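PDB 5GP9: transcriptional regulator (TetR/AcrR family) from Bacillus halodurans, which probably represses fatty acid degradation genes by binding operator DNA, and binds a fatty acid in its C-terminal domain. Local coordinates for residues 88-93 with 162-167; 158-163 with 185-190; 103-108 with 166-171. One frame throughout, in Å; residues are numbered along the deposited sequence.

Contact 1 of 3, residues 88-93 with 162-167. With PLM (palmitic acid), chain E.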
loop_
_atom_site.group_PDB
_atom_site.type_symbol
_atom_site.label_atom_id
_atom_site.label_comp_id
_atom_site.label_asym_id
_atom_site.label_seq_id
_atom_site.Cartn_x
_atom_site.Cartn_y
_atom_site.Cartn_z
ATOM N N ASN A 88 7.497 10.331 -13.013
ATOM C CA ASN A 88 8.078 9.705 -14.160
ATOM C C ASN A 88 9.204 8.751 -13.825
ATOM O O ASN A 88 9.165 7.624 -14.288
ATOM C CB ASN A 88 8.475 10.787 -15.162
ATOM C CG ASN A 88 9.034 10.196 -16.416
ATOM O OD1 ASN A 88 8.315 9.479 -17.155
ATOM N ND2 ASN A 88 10.344 10.389 -16.626
ATOM N N MET A 89 10.123 9.109 -12.923
ATOM C CA MET A 89 11.201 8.211 -12.494
ATOM C C MET A 89 10.739 7.040 -11.634
ATOM O O MET A 89 11.261 5.945 -11.770
ATOM C CB MET A 89 12.270 9.003 -11.742
ATOM C CG MET A 89 13.087 9.924 -12.633
ATOM S SD MET A 89 14.234 8.966 -13.689
ATOM C CE MET A 89 15.046 7.934 -12.489
ATOM N N HIS A 90 9.731 7.220 -10.770
ATOM C CA HIS A 90 9.166 6.099 -10.060
ATOM C C HIS A 90 8.622 5.036 -11.000
ATOM O O HIS A 90 8.905 3.843 -10.859
ATOM C CB HIS A 90 8.098 6.643 -9.047
ATOM C CG HIS A 90 7.532 5.634 -8.079
ATOM N ND1 HIS A 90 7.347 5.911 -6.742
ATOM C CD2 HIS A 90 7.132 4.351 -8.237
ATOM C CE1 HIS A 90 6.786 4.875 -6.153
ATOM N NE2 HIS A 90 6.668 3.904 -7.023
ATOM N N PHE A 91 7.831 5.470 -11.987
ATOM C CA PHE A 91 7.121 4.574 -12.860
ATOM C C PHE A 91 8.181 3.978 -13.828
ATOM O O PHE A 91 8.095 2.758 -14.149
ATOM C CB PHE A 91 5.995 5.333 -13.632
ATOM C CG PHE A 91 4.712 5.541 -12.818
ATOM C CD1 PHE A 91 4.646 5.227 -11.457
ATOM C CD2 PHE A 91 3.650 6.118 -13.386
ATOM C CE1 PHE A 91 3.481 5.443 -10.730
ATOM C CE2 PHE A 91 2.500 6.383 -12.702
ATOM C CZ PHE A 91 2.409 6.063 -11.342
ATOM N N LYS A 92 9.101 4.836 -14.271
ATOM C CA LYS A 92 10.143 4.396 -15.241
ATOM C C LYS A 92 10.989 3.255 -14.692
ATOM O O LYS A 92 11.247 2.251 -15.368
ATOM C CB LYS A 92 11.011 5.601 -15.610
ATOM C CG LYS A 92 12.182 5.412 -16.543
ATOM C CD LYS A 92 13.392 6.233 -16.062
ATOM C CE LYS A 92 14.733 5.726 -16.584
ATOM N NZ LYS A 92 14.913 4.242 -16.500
ATOM N N GLN A 93 11.452 3.425 -13.475
ATOM C CA GLN A 93 12.329 2.427 -12.863
ATOM C C GLN A 93 11.651 1.063 -12.745
ATOM O O GLN A 93 12.285 0.051 -12.933
ATOM C CB GLN A 93 12.898 2.905 -11.528
ATOM C CG GLN A 93 13.548 4.283 -11.590
ATOM C CD GLN A 93 15.023 4.319 -11.802
ATOM O OE1 GLN A 93 15.800 4.215 -10.860
ATOM N NE2 GLN A 93 15.425 4.564 -13.047
ATOM N N GLU A 162 0.021 2.456 -5.090
ATOM C CA GLU A 162 -1.184 1.799 -5.435
ATOM C C GLU A 162 -1.341 1.625 -6.949
ATOM O O GLU A 162 -1.726 0.559 -7.401
ATOM C CB GLU A 162 -2.383 2.481 -4.835
ATOM C CG GLU A 162 -3.738 1.852 -5.072
ATOM C CD GLU A 162 -3.970 0.556 -4.260
ATOM O OE1 GLU A 162 -3.207 0.307 -3.326
ATOM O OE2 GLU A 162 -4.885 -0.165 -4.600
ATOM N N VAL A 163 -1.004 2.670 -7.707
ATOM C CA VAL A 163 -1.055 2.579 -9.187
ATOM C C VAL A 163 -0.087 1.462 -9.642
ATOM O O VAL A 163 -0.466 0.565 -10.376
ATOM C CB VAL A 163 -0.736 3.929 -9.807
ATOM C CG1 VAL A 163 -0.517 3.763 -11.355
ATOM C CG2 VAL A 163 -1.801 4.917 -9.453
ATOM N N VAL A 164 1.148 1.443 -9.142
ATOM C CA VAL A 164 2.164 0.424 -9.538
ATOM C C VAL A 164 1.682 -0.984 -9.142
ATOM O O VAL A 164 1.797 -1.931 -9.945
ATOM C CB VAL A 164 3.587 0.686 -8.926
ATOM C CG1 VAL A 164 4.535 -0.442 -9.351
ATOM C CG2 VAL A 164 4.097 2.072 -9.360
ATOM N N THR A 165 1.125 -1.132 -7.930
ATOM C CA THR A 165 0.625 -2.429 -7.516
ATOM C C THR A 165 -0.444 -2.960 -8.412
ATOM O O THR A 165 -0.481 -4.165 -8.739
ATOM C CB THR A 165 0.206 -2.458 -6.059
ATOM O OG1 THR A 165 1.386 -2.299 -5.290
ATOM C CG2 THR A 165 -0.457 -3.717 -5.686
ATOM N N ASN A 166 -1.345 -2.084 -8.843
ATOM C CA ASN A 166 -2.383 -2.523 -9.703
ATOM C C ASN A 166 -1.863 -3.020 -11.085
ATOM O O ASN A 166 -2.392 -4.001 -11.599
ATOM C CB ASN A 166 -3.458 -1.444 -9.798
ATOM C CG ASN A 166 -4.444 -1.568 -8.615
ATOM O OD1 ASN A 166 -5.368 -2.397 -8.655
ATOM N ND2 ASN A 166 -4.201 -0.838 -7.535
ATOM N N TRP A 167 -0.801 -2.397 -11.562
ATOM C CA TRP A 167 -0.162 -2.732 -12.841
ATOM C C TRP A 167 0.509 -4.099 -12.687
ATOM O O TRP A 167 0.320 -5.017 -13.492
ATOM C CB TRP A 167 0.792 -1.649 -13.177
ATOM C CG TRP A 167 1.845 -1.871 -14.215
ATOM C CD1 TRP A 167 1.685 -1.879 -15.617
ATOM C CD2 TRP A 167 3.220 -2.101 -13.972
ATOM N NE1 TRP A 167 2.886 -2.100 -16.215
ATOM C CE2 TRP A 167 3.853 -2.241 -15.241
ATOM C CE3 TRP A 167 4.011 -2.162 -12.794
ATOM C CZ2 TRP A 167 5.211 -2.441 -15.361
ATOM C CZ3 TRP A 167 5.373 -2.335 -12.916
ATOM C CH2 TRP A 167 5.975 -2.452 -14.175
HETATM C C1 PLM E . 3.519 1.088 2.991
HETATM O O1 PLM E . 3.151 1.758 2.004
HETATM O O2 PLM E . 2.726 0.893 3.913
HETATM C C2 PLM E . 4.929 0.500 3.100
HETATM C C3 PLM E . 5.199 -0.538 1.987
HETATM C C4 PLM E . 6.487 -1.387 2.119
HETATM C C5 PLM E . 7.691 -1.205 1.146
HETATM C C6 PLM E . 7.412 -0.428 -0.139
HETATM C C7 PLM E . 8.452 -0.562 -1.239
HETATM C C8 PLM E . 7.927 0.126 -2.456
HETATM C C9 PLM E . 8.638 1.381 -2.847
HETATM C CA PLM E . 8.979 1.303 -4.277
HETATM C CB PLM E . 9.486 2.678 -4.662
HETATM C CC PLM E . 9.910 2.629 -6.117
HETATM C CD PLM E . 10.893 1.465 -6.287
HETATM C CE PLM E . 12.185 1.730 -7.014
HETATM C CF PLM E . 13.206 0.760 -6.421
HETATM C CG PLM E . 14.449 0.859 -7.236
#

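Contact 2 of 3, residues 158-163 with 185-190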
loop_
_atom_site.group_PDB
_atom_site.type_symbol
_atom_site.label_atom_id
_atom_site.label_comp_id
_atom_site.label_asym_id
_atom_site.label_seq_id
_atom_site.Cartn_x
_atom_site.Cartn_y
_atom_site.Cartn_z
ATOM N N GLY A 158 1.307 7.029 -1.350
ATOM C CA GLY A 158 0.315 5.994 -1.322
ATOM C C GLY A 158 -0.339 5.816 -2.691
ATOM O O GLY A 158 -0.686 4.725 -3.105
ATOM N N THR A 159 -0.509 6.942 -3.356
ATOM C CA THR A 159 -1.076 6.932 -4.716
ATOM C C THR A 159 -0.177 6.236 -5.716
ATOM O O THR A 159 -0.640 5.332 -6.483
ATOM C CB THR A 159 -1.490 8.366 -5.188
ATOM O OG1 THR A 159 -2.536 8.830 -4.364
ATOM C CG2 THR A 159 -2.076 8.269 -6.572
ATOM N N LEU A 160 1.051 6.661 -5.802
ATOM C CA LEU A 160 2.006 6.045 -6.778
ATOM C C LEU A 160 2.180 4.555 -6.545
ATOM O O LEU A 160 2.098 3.730 -7.421
ATOM C CB LEU A 160 3.317 6.735 -6.690
ATOM C CG LEU A 160 3.423 8.200 -7.049
ATOM C CD1 LEU A 160 4.839 8.764 -6.941
ATOM C CD2 LEU A 160 2.864 8.487 -8.426
ATOM N N ASP A 161 2.238 4.174 -5.274
ATOM C CA ASP A 161 2.399 2.787 -4.927
ATOM C C ASP A 161 1.223 1.960 -5.300
ATOM O O ASP A 161 1.361 0.794 -5.758
ATOM C CB ASP A 161 2.690 2.666 -3.395
ATOM C CG ASP A 161 3.369 1.363 -3.023
ATOM O OD1 ASP A 161 4.326 0.857 -3.636
ATOM O OD2 ASP A 161 2.820 0.723 -2.098
ATOM N N GLU A 162 0.021 2.456 -5.090
ATOM C CA GLU A 162 -1.184 1.799 -5.435
ATOM C C GLU A 162 -1.341 1.625 -6.949
ATOM O O GLU A 162 -1.726 0.559 -7.401
ATOM C CB GLU A 162 -2.383 2.481 -4.835
ATOM C CG GLU A 162 -3.738 1.852 -5.072
ATOM C CD GLU A 162 -3.970 0.556 -4.260
ATOM O OE1 GLU A 162 -3.207 0.307 -3.326
ATOM O OE2 GLU A 162 -4.885 -0.165 -4.600
ATOM N N VAL A 163 -1.004 2.670 -7.707
ATOM C CA VAL A 163 -1.055 2.579 -9.187
ATOM C C VAL A 163 -0.087 1.462 -9.642
ATOM O O VAL A 163 -0.466 0.565 -10.376
ATOM C CB VAL A 163 -0.736 3.929 -9.807
ATOM C CG1 VAL A 163 -0.517 3.763 -11.355
ATOM C CG2 VAL A 163 -1.801 4.917 -9.453
ATOM N N GLN A 185 -1.240 15.082 -12.795
ATOM C CA GLN A 185 -2.229 16.066 -12.795
ATOM C C GLN A 185 -3.220 15.882 -11.664
ATOM O O GLN A 185 -3.674 16.834 -11.054
ATOM C CB GLN A 185 -3.007 16.023 -14.103
ATOM C CG GLN A 185 -2.215 16.073 -15.380
ATOM C CD GLN A 185 -1.821 17.439 -15.859
ATOM O OE1 GLN A 185 -1.405 18.334 -15.096
ATOM N NE2 GLN A 185 -1.873 17.583 -17.182
ATOM N N LEU A 186 -3.553 14.636 -11.408
ATOM C CA LEU A 186 -4.517 14.272 -10.419
ATOM C C LEU A 186 -4.026 14.624 -9.009
ATOM O O LEU A 186 -4.807 15.159 -8.197
ATOM C CB LEU A 186 -4.892 12.783 -10.557
ATOM C CG LEU A 186 -5.900 12.202 -9.567
ATOM C CD1 LEU A 186 -7.268 12.840 -9.629
ATOM C CD2 LEU A 186 -6.031 10.671 -9.790
ATOM N N LEU A 187 -2.758 14.383 -8.713
ATOM C CA LEU A 187 -2.172 14.813 -7.509
ATOM C C LEU A 187 -2.173 16.327 -7.307
ATOM O O LEU A 187 -2.437 16.835 -6.230
ATOM C CB LEU A 187 -0.803 14.253 -7.300
ATOM C CG LEU A 187 -0.562 12.758 -7.209
ATOM C CD1 LEU A 187 0.904 12.331 -7.275
ATOM C CD2 LEU A 187 -1.179 12.245 -5.915
ATOM N N LEU A 188 -2.003 17.061 -8.380
ATOM C CA LEU A 188 -2.126 18.537 -8.294
ATOM C C LEU A 188 -3.520 19.067 -8.140
ATOM O O LEU A 188 -3.759 20.082 -7.433
ATOM C CB LEU A 188 -1.488 19.100 -9.567
ATOM C CG LEU A 188 0.012 18.824 -9.677
ATOM C CD1 LEU A 188 0.553 19.226 -11.056
ATOM C CD2 LEU A 188 0.853 19.551 -8.659
ATOM N N GLY A 189 -4.481 18.497 -8.850
ATOM C CA GLY A 189 -5.829 19.055 -8.793
ATOM C C GLY A 189 -6.906 18.367 -8.037
ATOM O O GLY A 189 -8.031 18.898 -7.946
ATOM N N GLY A 190 -6.597 17.193 -7.470
ATOM C CA GLY A 190 -7.583 16.427 -6.795
ATOM C C GLY A 190 -8.766 16.025 -7.605
ATOM O O GLY A 190 -8.730 15.941 -8.887
#

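Contact 3 of 3, residues 103-108 with 166-171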
loop_
_atom_site.group_PDB
_atom_site.type_symbol
_atom_site.label_atom_id
_atom_site.label_comp_id
_atom_site.label_asym_id
_atom_site.label_seq_id
_atom_site.Cartn_x
_atom_site.Cartn_y
_atom_site.Cartn_z
ATOM N N VAL A 103 8.896 -8.023 -6.881
ATOM C CA VAL A 103 9.544 -7.968 -5.546
ATOM C C VAL A 103 9.062 -6.807 -4.668
ATOM O O VAL A 103 8.622 -7.012 -3.519
ATOM C CB VAL A 103 11.070 -7.985 -5.698
ATOM C CG1 VAL A 103 11.703 -7.848 -4.378
ATOM C CG2 VAL A 103 11.494 -9.251 -6.365
ATOM N N THR A 104 9.125 -5.606 -5.169
ATOM C CA THR A 104 8.760 -4.387 -4.400
ATOM C C THR A 104 7.278 -4.307 -4.076
ATOM O O THR A 104 6.890 -3.869 -2.991
ATOM C CB THR A 104 9.197 -3.085 -5.084
ATOM O OG1 THR A 104 8.499 -2.889 -6.331
ATOM C CG2 THR A 104 10.680 -3.058 -5.288
ATOM N N GLN A 105 6.428 -4.718 -5.022
ATOM C CA GLN A 105 4.962 -4.602 -4.797
ATOM C C GLN A 105 4.340 -5.775 -4.095
ATOM O O GLN A 105 3.322 -5.598 -3.370
ATOM C CB GLN A 105 4.232 -4.280 -6.087
ATOM C CG GLN A 105 4.813 -3.147 -6.882
ATOM C CD GLN A 105 5.112 -1.881 -6.076
ATOM O OE1 GLN A 105 6.258 -1.478 -5.929
ATOM N NE2 GLN A 105 4.085 -1.247 -5.551
ATOM N N LEU A 106 4.901 -6.977 -4.283
ATOM C CA LEU A 106 4.226 -8.152 -3.766
ATOM C C LEU A 106 5.113 -8.810 -2.716
ATOM O O LEU A 106 4.694 -9.028 -1.569
ATOM C CB LEU A 106 3.823 -9.128 -4.839
ATOM C CG LEU A 106 2.979 -8.550 -5.971
ATOM C CD1 LEU A 106 2.687 -9.659 -6.928
ATOM C CD2 LEU A 106 1.717 -7.978 -5.401
ATOM N N GLU A 107 6.369 -9.022 -3.051
ATOM C CA GLU A 107 7.157 -9.925 -2.189
ATOM C C GLU A 107 7.753 -9.291 -0.985
ATOM O O GLU A 107 7.900 -9.953 0.045
ATOM C CB GLU A 107 8.164 -10.693 -2.981
ATOM C CG GLU A 107 7.590 -11.581 -4.080
ATOM C CD GLU A 107 6.716 -12.748 -3.598
ATOM O OE1 GLU A 107 6.936 -13.150 -2.484
ATOM O OE2 GLU A 107 5.861 -13.205 -4.357
ATOM N N LEU A 108 7.986 -7.998 -1.035
ATOM C CA LEU A 108 8.568 -7.263 0.060
ATOM C C LEU A 108 7.452 -6.815 0.995
ATOM O O LEU A 108 7.623 -5.972 1.856
ATOM C CB LEU A 108 9.297 -6.099 -0.606
ATOM C CG LEU A 108 10.318 -5.253 0.017
ATOM C CD1 LEU A 108 11.529 -6.078 0.424
ATOM C CD2 LEU A 108 10.774 -4.136 -0.906
ATOM N N ASN A 166 -1.345 -2.084 -8.843
ATOM C CA ASN A 166 -2.383 -2.523 -9.703
ATOM C C ASN A 166 -1.863 -3.020 -11.085
ATOM O O ASN A 166 -2.392 -4.001 -11.599
ATOM C CB ASN A 166 -3.458 -1.444 -9.798
ATOM C CG ASN A 166 -4.444 -1.568 -8.615
ATOM O OD1 ASN A 166 -5.368 -2.397 -8.655
ATOM N ND2 ASN A 166 -4.201 -0.838 -7.535
ATOM N N TRP A 167 -0.801 -2.397 -11.562
ATOM C CA TRP A 167 -0.162 -2.732 -12.841
ATOM C C TRP A 167 0.509 -4.099 -12.687
ATOM O O TRP A 167 0.320 -5.017 -13.492
ATOM C CB TRP A 167 0.792 -1.649 -13.177
ATOM C CG TRP A 167 1.845 -1.871 -14.215
ATOM C CD1 TRP A 167 1.685 -1.879 -15.617
ATOM C CD2 TRP A 167 3.220 -2.101 -13.972
ATOM N NE1 TRP A 167 2.886 -2.100 -16.215
ATOM C CE2 TRP A 167 3.853 -2.241 -15.241
ATOM C CE3 TRP A 167 4.011 -2.162 -12.794
ATOM C CZ2 TRP A 167 5.211 -2.441 -15.361
ATOM C CZ3 TRP A 167 5.373 -2.335 -12.916
ATOM C CH2 TRP A 167 5.975 -2.452 -14.175
ATOM N N VAL A 168 1.227 -4.298 -11.572
ATOM C CA VAL A 168 1.792 -5.631 -11.240
ATOM C C VAL A 168 0.746 -6.734 -11.101
ATOM O O VAL A 168 0.963 -7.837 -11.627
ATOM C CB VAL A 168 2.719 -5.586 -10.015
ATOM C CG1 VAL A 168 3.059 -6.987 -9.523
ATOM C CG2 VAL A 168 3.970 -4.806 -10.280
ATOM N N MET A 169 -0.414 -6.472 -10.511
ATOM C CA MET A 169 -1.474 -7.440 -10.376
ATOM C C MET A 169 -2.098 -7.734 -11.715
ATOM O O MET A 169 -2.683 -8.786 -11.841
ATOM C CB MET A 169 -2.578 -7.037 -9.403
ATOM C CG MET A 169 -2.181 -6.800 -7.964
ATOM S SD MET A 169 -3.331 -5.560 -7.185
ATOM C CE MET A 169 -5.021 -6.028 -7.663
ATOM N N LYS A 170 -1.885 -6.889 -12.696
ATOM C CA LYS A 170 -2.322 -7.118 -14.095
ATOM C C LYS A 170 -1.154 -7.555 -15.002
ATOM O O LYS A 170 -1.117 -7.317 -16.238
ATOM C CB LYS A 170 -3.030 -5.866 -14.606
ATOM C CG LYS A 170 -4.356 -5.529 -13.927
ATOM C CD LYS A 170 -5.411 -6.619 -14.058
ATOM C CE LYS A 170 -6.708 -6.297 -13.325
ATOM N NZ LYS A 170 -7.520 -7.541 -13.270
ATOM N N ASP A 171 -0.180 -8.254 -14.390
ATOM C CA ASP A 171 0.939 -8.832 -15.116
ATOM C C ASP A 171 1.749 -7.899 -15.886
ATOM O O ASP A 171 2.339 -8.279 -16.914
ATOM C CB ASP A 171 0.459 -10.016 -16.028
ATOM C CG ASP A 171 -0.118 -11.155 -15.228
ATOM O OD1 ASP A 171 0.532 -11.580 -14.287
ATOM O OD2 ASP A 171 -1.235 -11.616 -15.473
#

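Contact 1 of 3, residues 88-93 with 162-167
Phe91 reaches from helix 79-95 toward helix 149-169 and lays the far end of its ring against two successive valines, Val163 and Val164. CZ of Phe91 stands 3.7 Å from CG1 of Val163, the two side chains crossing at about a right angle, while the CD1-CE1 side of the same ring runs past Val164 in the opposite direction, with CE1 3.7 Å from Val164 CG2. That methyl, placed anti to the carbonyl carbon of its residue, is shared: it also lies 3.9 Å from NE2 of His90, approaching the imidazole obliquely. All four residues are buried, and this knot of one phenyl ring and branched aliphatic groups is the tight part of the contact. The backbones themselves stay well apart, with local axes 11.1 Å from each other at closest approach and inclined by 21°, so side chains alone bridge the gap.

His90 marks the change of character. With CG anti to the backbone N (chi1 -172°), its ring is carried out to the palmitic acid, whose CC atom sits over one face, 3.6 Å from NE2 and displaced toward the rim. On the other nitrogen, ND1 is hydrogen-bonded to the hydroxyl of Tyr126, a bond that probably steadies the ring against the acyl chain.

The looser side holds the exposed Lys92 and the partly exposed Asn88, Glu162 and Asn166; Met89 is buried against helix 50-74. Asn166 ND2 is held by Glu162 OE2 at 3.1 Å and by Glu162 O at 2.8 Å, meeting O from above its carbonyl plane, and Gln154 of the second subunit packs on both residues. The pair belongs to the all-helical C-terminal domain of a TetR-family regulator, the domain that usually takes up the effector; here His90 lines the site of the bound palmitic acid.

Contact 2 of 3, residues 158-163 with 185-190
Thr159 and Leu187 point at one another from helices 149-169 and 180-189, and their side chains slide past each other in opposite directions instead of meeting end on. A single methyl does most of the touching: Leu187 CD2 lies 4.0 Å from CB of Thr159 and about as far from its OG1 and CG2, so it rests against the branch point of the threonine. The hydroxyl, set anti to the carbonyl carbon and beside the backbone N (chi1 -65°), turns back along its own helix and is hydrogen-bonded to Met155 O, one turn earlier. Though the hydroxyl too lies against the methyl, its polar partner is thus within its own helix.

The other methyl of Leu187, CD1, looks to Leu160, whose CD2 it approaches only to 4.5 Å. CB of Leu160 points to one flank; chi2 (-179°) sends CD1 straight on, and CD2, the side branch, makes this loose contact. In the C-terminal domain of TetR-family proteins the last two helices commonly form the dimer interface, and the arrangement here agrees: Met155 of the second subunit packs on both Thr159 and Leu186, and the backbones of Leu187 and Leu188 are hydrogen-bonded to that subunit.

The nearest backbones are those of Thr159 and Leu187, with CA atoms 8.4 Å apart, a spacing filled by these side chains. Beyond Leu187 the helix soon ends: Gly189 N bonds to Gln185 O, and Gly190, at positive phi (58°), turns the chain out of helical conformation. On the opposite flank of helix 149-169, Asp161 forms a salt bridge with Arg109 and touches the palmitic acid.

Contact 3 of 3, residues 103-108 with 166-171
Val168 spreads its two methyls over consecutive residues of helix 98-107, joining two helices of the all-helical TetR-type C-terminal domain near the bound palmitic acid. CG1 takes Leu106, the two side chains reaching toward each other tip to tip with Leu106 CD1 3.7 Å from Val168 CG1. CG2 takes Gln105, lying 3.9 Å from the CG methylene of that residue, and here the side chains cross at a slant. The fork of the valine thus fits a leucine on one prong and the aliphatic root of a glutamine on the other, and the contact is entirely apolar.

The next shell explains how a glutamine can serve in this place. Bent at chi2 (-48°), the chain of Gln105 starts toward Val168 but then carries its amide off to polar partners: NE2 is hydrogen-bonded to Thr165 OG1 and Asp161 OD1, both on helix 149-169. Several bonds therefore fix the rotation of the amide, and the Gln105 side chain comes to about 4 Å from the palmitic acid, between nearest atoms. Leu106 continues outward to the dimer interface, where it packs on Arg116 of the second subunit.

Both helices end close by. In helix 98-107 a wider, pi-type turn spans 103-107, with Leu108 N bonded to Val103 O at 2.7 Å. Helix 149-169 closes with a Schellman motif, in which Asp171, at positive phi (58°), is the C-prime residue; Asp171 N bonds to Val168 O and Cys172 N to Trp167 O. On the amide oxygen of Gln105, the hydroxyl OG1 of Thr104 donates a 2.7 Å bond to OE1, in the carbonyl plane and along a lone pair.

Along the chain, helix 79-95 supplies the first half of contact 1 and the following helix 98-107 the first half of contact 3; both are closed by helix 149-169, on overlapping residues. The loop of contact 3, starting later, falls largely within that of contact 1. Contact 2 begins on the stretch where contact 1 ends and before the closing segment of contact 3, and ends on helix 180-189 near the C terminus, so it crosses contact 3. Helix 149-169 is thus tied to three other helices. Neighbouring contacts also touch: Leu160 packs on His90 and Phe91, joining contacts 1 and 2, Val164 packs on Gln105, joining contacts 1 and 3, and Asp161 of contact 2 meets Gln105 of contact 3.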